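Local coordinates for protein glucokinase (Leishmania braziliensis MHOM/BR/75/M2904, PDB 6EDI) that probably phosphorylates D-glucose to glucose 6-phosphate at the expense of ATP, as a dimeric glucokinase of the actin-like ATPase superfamily, at residues Q93-K96 against K97-D101; S105-R108 against R109-S112; K19-L23 against E24-L28. All blocks are in the same frame, centred on the assembly; numbering follows the deposited sequence.

Contact 1. Residues Q93-K96 against K97-D101; sequences QHLK and KNLPD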
ATOM      1  N   GLN A  93      -2.696  -3.938  38.442  1.00 44.39           N
ATOM      2  CA  GLN A  93      -2.807  -4.153  39.886  1.00 46.90           C
ATOM      3  C   GLN A  93      -1.686  -3.439  40.645  1.00 45.46           C
ATOM      4  O   GLN A  93      -1.881  -2.995  41.779  1.00 47.77           O
ATOM      5  CB  GLN A  93      -2.838  -5.651  40.239  1.00 47.09           C
ATOM      6  CG  GLN A  93      -3.951  -6.472  39.549  1.00 48.50           C
ATOM      7  CD  GLN A  93      -5.342  -5.838  39.607  1.00 51.82           C
ATOM      8  OE1 GLN A  93      -6.051  -5.779  38.596  1.00 59.83           O
ATOM      9  NE2 GLN A  93      -5.747  -5.383  40.790  1.00 56.10           N
ATOM     10  N   HIS A  94      -0.517  -3.304  40.023  1.00 41.92           N
ATOM     11  CA  HIS A  94       0.588  -2.598  40.672  1.00 42.91           C
ATOM     12  C   HIS A  94       0.304  -1.108  40.768  1.00 42.51           C
ATOM     13  O   HIS A  94       0.638  -0.475  41.768  1.00 44.62           O
ATOM     14  CB  HIS A  94       1.908  -2.791  39.927  1.00 39.85           C
ATOM     15  CG  HIS A  94       3.003  -1.881  40.398  1.00 44.25           C
ATOM     16  ND1 HIS A  94       3.866  -2.225  41.415  1.00 40.58           N
ATOM     17  CD2 HIS A  94       3.370  -0.641  39.995  1.00 40.73           C
ATOM     18  CE1 HIS A  94       4.720  -1.238  41.618  1.00 41.65           C
ATOM     19  NE2 HIS A  94       4.443  -0.263  40.770  1.00 42.01           N
ATOM     20  N   LEU A  95      -0.277  -0.541  39.711  1.00 40.94           N
ATOM     21  CA  LEU A  95      -0.610   0.877  39.701  1.00 40.98           C
ATOM     22  C   LEU A  95      -1.679   1.219  40.739  1.00 44.80           C
ATOM     23  O   LEU A  95      -1.600   2.257  41.389  1.00 45.44           O
ATOM     24  CB  LEU A  95      -1.059   1.336  38.309  1.00 39.49           C
ATOM     25  CG  LEU A  95      -0.019   1.337  37.188  1.00 35.44           C
ATOM     26  CD1 LEU A  95      -0.681   1.733  35.864  1.00 32.13           C
ATOM     27  CD2 LEU A  95       1.122   2.276  37.513  1.00 30.79           C
ATOM     28  N   LYS A  96      -2.681   0.353  40.889  1.00 45.68           N
ATOM     29  CA  LYS A  96      -3.750   0.592  41.860  1.00 49.40           C
ATOM     30  C   LYS A  96      -3.248   0.373  43.290  1.00 50.62           C
ATOM     31  O   LYS A  96      -3.751   0.982  44.233  1.00 54.52           O
ATOM     32  CB  LYS A  96      -4.955  -0.319  41.599  1.00 48.73           C
ATOM     33  CG  LYS A  96      -5.315  -0.554  40.124  1.00 51.43           C
ATOM     34  CD  LYS A  96      -5.978   0.635  39.441  1.00 47.60           C
ATOM     35  CE  LYS A  96      -7.282   0.222  38.767  1.00 50.20           C
ATOM     36  NZ  LYS A  96      -7.140  -1.108  38.095  1.00 46.50           N
ATOM     37  N   LYS A  97      -2.249  -0.495  43.439  1.00 47.78           N
ATOM     38  CA  LYS A  97      -1.704  -0.834  44.752  1.00 51.24           C
ATOM     39  C   LYS A  97      -0.587   0.107  45.204  1.00 53.90           C
ATOM     40  O   LYS A  97      -0.383   0.292  46.406  1.00 51.04           O
ATOM     41  CB  LYS A  97      -1.161  -2.265  44.767  1.00 50.84           C
ATOM     42  CG  LYS A  97      -2.194  -3.382  44.871  1.00 50.13           C
ATOM     43  CD  LYS A  97      -1.468  -4.718  44.904  1.00 56.12           C
ATOM     44  CE  LYS A  97      -2.416  -5.901  44.922  1.00 55.52           C
ATOM     45  NZ  LYS A  97      -1.673  -7.186  45.069  1.00 55.55           N
ATOM     46  N   ASN A  98       0.149   0.674  44.248  1.00 50.67           N
ATOM     47  CA  ASN A  98       1.293   1.527  44.582  1.00 47.60           C
ATOM     48  C   ASN A  98       1.155   2.994  44.164  1.00 51.57           C
ATOM     49  O   ASN A  98       2.118   3.757  44.262  1.00 53.60           O
ATOM     50  CB  ASN A  98       2.605   0.940  44.037  1.00 45.69           C
ATOM     51  CG  ASN A  98       2.952  -0.398  44.657  1.00 48.82           C
ATOM     52  OD1 ASN A  98       3.649  -0.465  45.672  1.00 49.44           O
ATOM     53  ND2 ASN A  98       2.474  -1.479  44.043  1.00 49.34           N
ATOM     54  N   LEU A  99      -0.032   3.397  43.721  1.00 45.27           N
ATOM     55  CA  LEU A  99      -0.306   4.816  43.508  1.00 50.35           C
ATOM     56  C   LEU A  99      -1.346   5.285  44.524  1.00 52.11           C
ATOM     57  O   LEU A  99      -2.268   4.537  44.867  1.00 51.59           O
ATOM     58  CB  LEU A  99      -0.727   5.117  42.059  1.00 48.97           C
ATOM     59  CG  LEU A  99       0.425   4.994  41.050  1.00 44.04           C
ATOM     60  CD1 LEU A  99       0.002   5.104  39.597  1.00 40.67           C
ATOM     61  CD2 LEU A  99       1.488   6.036  41.354  1.00 46.85           C
ATOM     62  N   PRO A 100      -1.173   6.514  45.039  1.00 51.88           N
ATOM     63  CA  PRO A 100      -2.011   7.028  46.130  1.00 51.62           C
ATOM     64  C   PRO A 100      -3.500   7.095  45.764  1.00 55.11           C
ATOM     65  O   PRO A 100      -4.350   6.822  46.617  1.00 54.08           O
ATOM     66  CB  PRO A 100      -1.458   8.440  46.358  1.00 50.11           C
ATOM     67  CG  PRO A 100      -0.072   8.424  45.772  1.00 51.62           C
ATOM     68  CD  PRO A 100      -0.166   7.500  44.602  1.00 49.62           C
ATOM     69  N   ASP A 101      -3.803   7.456  44.517  1.00 51.11           N
ATOM     70  CA  ASP A 101      -5.182   7.517  44.046  1.00 48.56           C
ATOM     71  C   ASP A 101      -5.553   6.281  43.221  1.00 48.43           C
ATOM     72  O   ASP A 101      -6.409   6.354  42.341  1.00 47.73           O
ATOM     73  CB  ASP A 101      -5.381   8.766  43.188  1.00 44.82           C
ATOM     74  CG  ASP A 101      -4.623   8.697  41.865  1.00 47.47           C
ATOM     75  OD1 ASP A 101      -3.649   7.915  41.767  1.00 49.05           O
ATOM     76  OD2 ASP A 101      -4.997   9.430  40.920  1.00 46.17           O
TER

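Contact 2. Residues S105-R108 against R109-S112; sequences SFLR and RVAS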
ATOM      1  N   SER A 105      -5.420   9.362  38.476  1.00 40.57           N
ATOM      2  CA  SER A 105      -4.985  10.528  37.703  1.00 44.04           C
ATOM      3  C   SER A 105      -4.111  10.130  36.507  1.00 44.05           C
ATOM      4  O   SER A 105      -4.066  10.835  35.493  1.00 38.79           O
ATOM      5  CB  SER A 105      -4.252  11.542  38.587  1.00 41.63           C
ATOM      6  OG  SER A 105      -3.015  11.028  39.047  1.00 50.90           O
ATOM      7  N   PHE A 106      -3.429   8.994  36.626  1.00 39.37           N
ATOM      8  CA  PHE A 106      -2.587   8.487  35.543  1.00 40.61           C
ATOM      9  C   PHE A 106      -3.406   7.872  34.401  1.00 34.91           C
ATOM     10  O   PHE A 106      -3.285   8.273  33.239  1.00 35.57           O
ATOM     11  CB  PHE A 106      -1.604   7.449  36.094  1.00 41.31           C
ATOM     12  CG  PHE A 106      -0.519   7.068  35.126  1.00 35.13           C
ATOM     13  CD1 PHE A 106       0.481   7.980  34.801  1.00 36.64           C
ATOM     14  CD2 PHE A 106      -0.490   5.804  34.553  1.00 34.02           C
ATOM     15  CE1 PHE A 106       1.495   7.639  33.911  1.00 39.37           C
ATOM     16  CE2 PHE A 106       0.520   5.450  33.665  1.00 35.70           C
ATOM     17  CZ  PHE A 106       1.513   6.374  33.346  1.00 34.80           C
ATOM     18  N   LEU A 107      -4.241   6.899  34.747  1.00 34.14           N
ATOM     19  CA  LEU A 107      -4.963   6.114  33.762  1.00 37.77           C
ATOM     20  C   LEU A 107      -5.945   6.958  32.956  1.00 37.00           C
ATOM     21  O   LEU A 107      -6.282   6.613  31.829  1.00 32.12           O
ATOM     22  CB  LEU A 107      -5.683   4.934  34.425  1.00 36.81           C
ATOM     23  CG  LEU A 107      -4.830   3.824  35.031  1.00 39.30           C
ATOM     24  CD1 LEU A 107      -5.708   2.775  35.708  1.00 40.70           C
ATOM     25  CD2 LEU A 107      -3.937   3.170  33.972  1.00 36.71           C
ATOM     26  N   ARG A 108      -6.412   8.065  33.525  1.00 37.93           N
ATOM     27  CA  ARG A 108      -7.363   8.904  32.794  1.00 32.93           C
ATOM     28  C   ARG A 108      -6.696   9.619  31.631  1.00 34.01           C
ATOM     29  O   ARG A 108      -7.377  10.128  30.748  1.00 37.61           O
ATOM     30  CB  ARG A 108      -8.009   9.944  33.707  1.00 41.96           C
ATOM     31  CG  ARG A 108      -8.794   9.362  34.858  1.00 46.74           C
ATOM     32  CD  ARG A 108      -9.689   8.196  34.449  1.00 51.18           C
ATOM     33  NE  ARG A 108     -10.448   7.724  35.605  1.00 58.31           N
ATOM     34  CZ  ARG A 108      -9.944   6.930  36.542  1.00 51.84           C
ATOM     35  NH1 ARG A 108      -8.686   6.516  36.437  1.00 47.17           N
ATOM     36  NH2 ARG A 108     -10.690   6.556  37.577  1.00 55.86           N
ATOM     37  N   ARG A 109      -5.367   9.668  31.637  1.00 32.25           N
ATOM     38  CA  ARG A 109      -4.634  10.334  30.565  1.00 30.48           C
ATOM     39  C   ARG A 109      -4.121   9.364  29.506  1.00 27.58           C
ATOM     40  O   ARG A 109      -3.436   9.777  28.573  1.00 29.02           O
ATOM     41  CB  ARG A 109      -3.509  11.206  31.123  1.00 31.79           C
ATOM     42  CG  ARG A 109      -4.013  12.420  31.915  1.00 33.61           C
ATOM     43  CD  ARG A 109      -2.866  13.184  32.532  1.00 35.22           C
ATOM     44  NE  ARG A 109      -2.234  12.430  33.610  1.00 36.13           N
ATOM     45  CZ  ARG A 109      -0.958  12.058  33.625  1.00 38.78           C
ATOM     46  NH1 ARG A 109      -0.155  12.372  32.615  1.00 37.46           N
ATOM     47  NH2 ARG A 109      -0.482  11.376  34.660  1.00 36.39           N
ATOM     48  N   VAL A 110      -4.491   8.089  29.630  1.00 28.09           N
ATOM     49  CA  VAL A 110      -4.089   7.078  28.646  1.00 31.05           C
ATOM     50  C   VAL A 110      -4.796   7.384  27.339  1.00 29.63           C
ATOM     51  O   VAL A 110      -6.015   7.285  27.245  1.00 32.30           O
ATOM     52  CB  VAL A 110      -4.419   5.628  29.097  1.00 29.94           C
ATOM     53  CG1 VAL A 110      -4.063   4.628  27.994  1.00 28.29           C
ATOM     54  CG2 VAL A 110      -3.661   5.271  30.363  1.00 29.28           C
ATOM     55  N   ALA A 111      -4.023   7.772  26.333  1.00 28.73           N
ATOM     56  CA  ALA A 111      -4.584   8.217  25.064  1.00 29.96           C
ATOM     57  C   ALA A 111      -4.686   7.093  24.035  1.00 28.13           C
ATOM     58  O   ALA A 111      -5.416   7.212  23.041  1.00 31.49           O
ATOM     59  CB  ALA A 111      -3.777   9.399  24.516  1.00 29.53           C
ATOM     60  N   SER A 112      -3.960   6.000  24.280  1.00 30.00           N
ATOM     61  CA  SER A 112      -3.950   4.865  23.373  1.00 28.46           C
ATOM     62  C   SER A 112      -3.140   3.732  23.963  1.00 26.69           C
ATOM     63  O   SER A 112      -2.350   3.925  24.890  1.00 26.77           O
ATOM     64  CB  SER A 112      -3.321   5.235  22.036  1.00 30.91           C
ATOM     65  OG  SER A 112      -1.953   5.567  22.206  1.00 31.19           O
TER

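Contact 3. Residues K19-L23 against E24-L28; sequences KEIAL and EQLAL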
ATOM      1  N   LYS A  19      14.049   3.895  29.827  1.00 39.69           N
ATOM      2  CA  LYS A  19      14.473   3.234  31.054  1.00 42.20           C
ATOM      3  C   LYS A  19      13.712   1.925  31.234  1.00 39.89           C
ATOM      4  O   LYS A  19      12.481   1.899  31.237  1.00 31.13           O
ATOM      5  CB  LYS A  19      14.219   4.130  32.265  1.00 42.09           C
ATOM      6  CG  LYS A  19      15.452   4.579  33.036  1.00 52.87           C
ATOM      7  CD  LYS A  19      16.031   5.893  32.506  1.00 56.26           C
ATOM      8  CE  LYS A  19      17.207   6.368  33.371  1.00 53.11           C
ATOM      9  NZ  LYS A  19      17.698   7.717  32.962  1.00 51.45           N
ATOM     10  N   GLU A  20      14.443   0.833  31.394  1.00 35.34           N
ATOM     11  CA  GLU A  20      13.808  -0.420  31.766  1.00 32.92           C
ATOM     12  C   GLU A  20      13.825  -0.477  33.286  1.00 36.77           C
ATOM     13  O   GLU A  20      14.843  -0.175  33.895  1.00 35.66           O
ATOM     14  CB  GLU A  20      14.576  -1.598  31.177  1.00 34.90           C
ATOM     15  CG  GLU A  20      14.048  -2.949  31.623  1.00 33.57           C
ATOM     16  CD  GLU A  20      14.876  -4.093  31.095  1.00 42.71           C
ATOM     17  OE1 GLU A  20      15.494  -3.941  30.018  1.00 42.85           O
ATOM     18  OE2 GLU A  20      14.904  -5.139  31.770  1.00 39.46           O
ATOM     19  N   ILE A  21      12.694  -0.828  33.892  1.00 34.24           N
ATOM     20  CA  ILE A  21      12.586  -0.890  35.344  1.00 33.26           C
ATOM     21  C   ILE A  21      11.938  -2.189  35.788  1.00 35.71           C
ATOM     22  O   ILE A  21      11.183  -2.816  35.039  1.00 35.35           O
ATOM     23  CB  ILE A  21      11.737   0.268  35.909  1.00 36.59           C
ATOM     24  CG1 ILE A  21      10.365   0.293  35.235  1.00 34.67           C
ATOM     25  CG2 ILE A  21      12.451   1.604  35.734  1.00 36.53           C
ATOM     26  CD1 ILE A  21       9.342   1.083  36.001  1.00 38.00           C
ATOM     27  N   ALA A  22      12.225  -2.592  37.019  1.00 33.56           N
ATOM     28  CA  ALA A  22      11.525  -3.721  37.610  1.00 36.45           C
ATOM     29  C   ALA A  22      10.069  -3.344  37.804  1.00 33.34           C
ATOM     30  O   ALA A  22       9.770  -2.188  38.090  1.00 36.07           O
ATOM     31  CB  ALA A  22      12.152  -4.087  38.946  1.00 39.11           C
ATOM     32  N   LEU A  23       9.160  -4.309  37.682  1.00 32.89           N
ATOM     33  CA  LEU A  23       7.738  -4.019  37.902  1.00 33.71           C
ATOM     34  C   LEU A  23       7.470  -3.350  39.252  1.00 39.63           C
ATOM     35  O   LEU A  23       6.625  -2.450  39.360  1.00 34.37           O
ATOM     36  CB  LEU A  23       6.881  -5.275  37.760  1.00 34.55           C
ATOM     37  CG  LEU A  23       5.449  -5.199  38.294  1.00 36.52           C
ATOM     38  CD1 LEU A  23       4.626  -4.150  37.555  1.00 41.06           C
ATOM     39  CD2 LEU A  23       4.777  -6.548  38.167  1.00 41.29           C
ATOM     40  N   GLU A  24       8.201  -3.780  40.275  1.00 34.92           N
ATOM     41  CA  GLU A  24       8.018  -3.229  41.612  1.00 40.55           C
ATOM     42  C   GLU A  24       8.385  -1.742  41.659  1.00 37.35           C
ATOM     43  O   GLU A  24       7.884  -1.000  42.509  1.00 43.45           O
ATOM     44  CB  GLU A  24       8.828  -4.033  42.640  1.00 38.30           C
ATOM     45  CG  GLU A  24       8.536  -5.544  42.647  1.00 46.40           C
ATOM     46  CD  GLU A  24       9.093  -6.286  41.421  1.00 46.79           C
ATOM     47  OE1 GLU A  24      10.222  -5.970  40.978  1.00 43.25           O
ATOM     48  OE2 GLU A  24       8.388  -7.173  40.891  1.00 44.21           O
ATOM     49  N   GLN A  25       9.237  -1.305  40.734  1.00 37.32           N
ATOM     50  CA  GLN A  25       9.716   0.081  40.706  1.00 36.32           C
ATOM     51  C   GLN A  25       8.846   1.002  39.851  1.00 33.32           C
ATOM     52  O   GLN A  25       9.197   2.164  39.673  1.00 33.87           O
ATOM     53  CB  GLN A  25      11.138   0.166  40.144  1.00 35.97           C
ATOM     54  CG  GLN A  25      12.230  -0.573  40.902  1.00 39.30           C
ATOM     55  CD  GLN A  25      13.533  -0.600  40.107  1.00 48.52           C
ATOM     56  OE1 GLN A  25      13.570  -1.079  38.962  1.00 38.87           O
ATOM     57  NE2 GLN A  25      14.603  -0.069  40.698  1.00 53.37           N
ATOM     58  N   LEU A  26       7.740   0.492  39.313  1.00 37.40           N
ATOM     59  CA  LEU A  26       6.920   1.275  38.372  1.00 33.29           C
ATOM     60  C   LEU A  26       6.364   2.576  38.960  1.00 39.06           C
ATOM     61  O   LEU A  26       6.658   3.660  38.458  1.00 37.41           O
ATOM     62  CB  LEU A  26       5.802   0.432  37.738  1.00 33.55           C
ATOM     63  CG  LEU A  26       4.846   1.141  36.771  1.00 35.86           C
ATOM     64  CD1 LEU A  26       5.593   1.756  35.603  1.00 30.86           C
ATOM     65  CD2 LEU A  26       3.766   0.197  36.263  1.00 38.15           C
ATOM     66  N   ALA A  27       5.561   2.477  40.013  1.00 37.59           N
ATOM     67  CA  ALA A  27       4.937   3.679  40.569  1.00 38.99           C
ATOM     68  C   ALA A  27       6.009   4.647  41.060  1.00 36.92           C
ATOM     69  O   ALA A  27       5.913   5.854  40.878  1.00 37.17           O
ATOM     70  CB  ALA A  27       4.009   3.307  41.690  1.00 43.26           C
ATOM     71  N   LEU A  28       7.031   4.087  41.691  1.00 32.96           N
ATOM     72  CA  LEU A  28       8.207   4.826  42.126  1.00 34.45           C
ATOM     73  C   LEU A  28       8.820   5.667  41.000  1.00 36.53           C
ATOM     74  O   LEU A  28       9.255   6.808  41.210  1.00 36.94           O
ATOM     75  CB  LEU A  28       9.216   3.807  42.653  1.00 39.83           C
ATOM     76  CG  LEU A  28      10.688   4.064  42.943  1.00 41.62           C
ATOM     77  CD1 LEU A  28      11.188   2.956  43.882  1.00 42.52           C
ATOM     78  CD2 LEU A  28      11.537   4.098  41.678  1.00 38.51           C
TER

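Contact 1. Residues Q93-K96 against K97-D101
Over one face of the H94 imidazole lies the side chain of N98, one helical turn further on, its CB making a CH-pi contact 4.1 Å from the ring centroid and displaced toward the rim. The N98 amide follows with its plane 24° from that of the ring, a nearly flat overlay in which ND2 stands 3.1 Å from H94 ND1 at an angle too poor for a hydrogen bond. ND2 instead donates a hydrogen bond to the H94 carbonyl: N98 ND2 to H94 O is 3.1 Å, in the carbonyl plane and on a lone pair, with the oxygen also close to the amide plane. The backbone N98 N reaches the same H94 O at 2.8 Å, so one residue grips this oxygen twice. CG anti to the backbone N (chi1 169°) carries the imidazole outward, where N98 lies over its face. This is an i to i+4 side-chain contact along a helix, with the asparagine folded back on the histidine carbonyl. L95 and L99 run alongside each other, L95 CD2 meeting L99 CD1 at 3.7 Å, while L99 N makes a weak bond to L95 O. H94 NE2 accepts a hydrogen bond from A27 N. Helix 26-32 thus packs along the C-terminal part of helix 84-98, L26 touching both H94 and L95, with L30 also against L95 and A27 against N98.

Contact 2. Residues S105-R108 against R109-S112
R109 folds back along helix 104-107 and hydrogen-bonds through NE to the carbonyl oxygen of S105, four residues earlier, at 3.1 Å. The approach is fairly straight at the proton (153°), and the oxygen sits at the edge of the guanidinium, tilted somewhat out of its plane. A bend at chi3 (-69°) in an otherwise extended chain turns the guanidinium back along the helix. One face of the group lies over F106 O, and NH2 comes to 3.5 Å from F106 CD1; the phenyl and guanidinium planes stand 79° apart, so the two groups meet almost perpendicularly, not as a stack. The backbone of R109 is held as well, R109 N donating a hydrogen bond to F106 O at 3.0 Å. V110 closes the type I beta turn L107-V110 with the bond from V110 N to L107 O, 3.2 Å long and entering well above the carbonyl plane. Its CG2 packs 3.3 Å from the same L107 O and, more loosely, 4.2 Å from L107 CD2, the two side chains flanking each other. F106, buried, carries its ring beyond the contact to an edge-to-face meeting with F56, while R109 NH2 and NH1 bond to the carbonyl oxygens of W36 and G39. All three nitrogens of the guanidinium therefore donate to backbone carbonyls: the arginine bridges three main-chain oxygens, its cation probably stabilised by carbonyl dipoles, and ties this helix to the chain leading into strand 41-48.

Contact 3. Residues K19-L23 against E24-L28
The side-chain carbonyl of Q25 reaches back to the main chain of A22 and accepts a hydrogen bond from it, A22 N to Q25 OE1 measuring 2.8 Å with the donor in the carbonyl plane. In return Q25 N donates to A22 O, also at 2.8 Å but from above the carbonyl plane, so backbone and side chain of one glutamine serve both polar groups of A22. The reach depends on a Q25 chain that runs on extended past CG (chi2 170°), passing alongside A22 and bringing OE1 to 3.3 Å from A22 CB. On the other side of the methyl, E24 bends at chi2 and brings OE1 to 3.4 Å from the same A22 CB, a contact without a hydrogen bond. The next carbonyl is satisfied in the same i to i+3 fashion: L26 N donates a hydrogen bond to L23 O at 3.1 Å, nearly straight at the hydrogen (160°). I21 adds the apolar part, its CD1 pressing to 3.4 Å from L26 CA, tighter than usual for two carbons, and meeting L26 CD1 at 3.8 Å. Farther along, Q25 O accepts from T29 OG1. The reciprocal bonding of A22 and Q25 resembles one half of a capping box: the Q25 side chain accepts from A22 N, while Q25 N bonds to the main-chain A22 O, a backbone turn. It lies at the junction where edge strand 16-20 gives way, through a short turn, to helix 26-32.

Along the chain contact 3 comes first, then contact 1, then contact 2, all on the same side of the chain's centre. Contacts 1 and 3 have centres about 13 Å apart and touch through H94 and A27, where helix 84-98 meets helix 26-32. Contacts 1 and 2, about 14 Å between centres, meet through L95 against L107 and F106, helix 104-107 following helix 84-98 in sequence. Contacts 2 and 3, about 18 Å between centres, do not touch, yet lead into or out of one mixed sheet: strand 16-20 forms one edge and strand 110-117 lies further in. Contact 1 lies between a strand-to-helix junction (contact 3) and a helix-to-strand junction (contact 2) and touches both, probably joining helices 26-32, 84-98 and 104-107 into one layer beside the sheet.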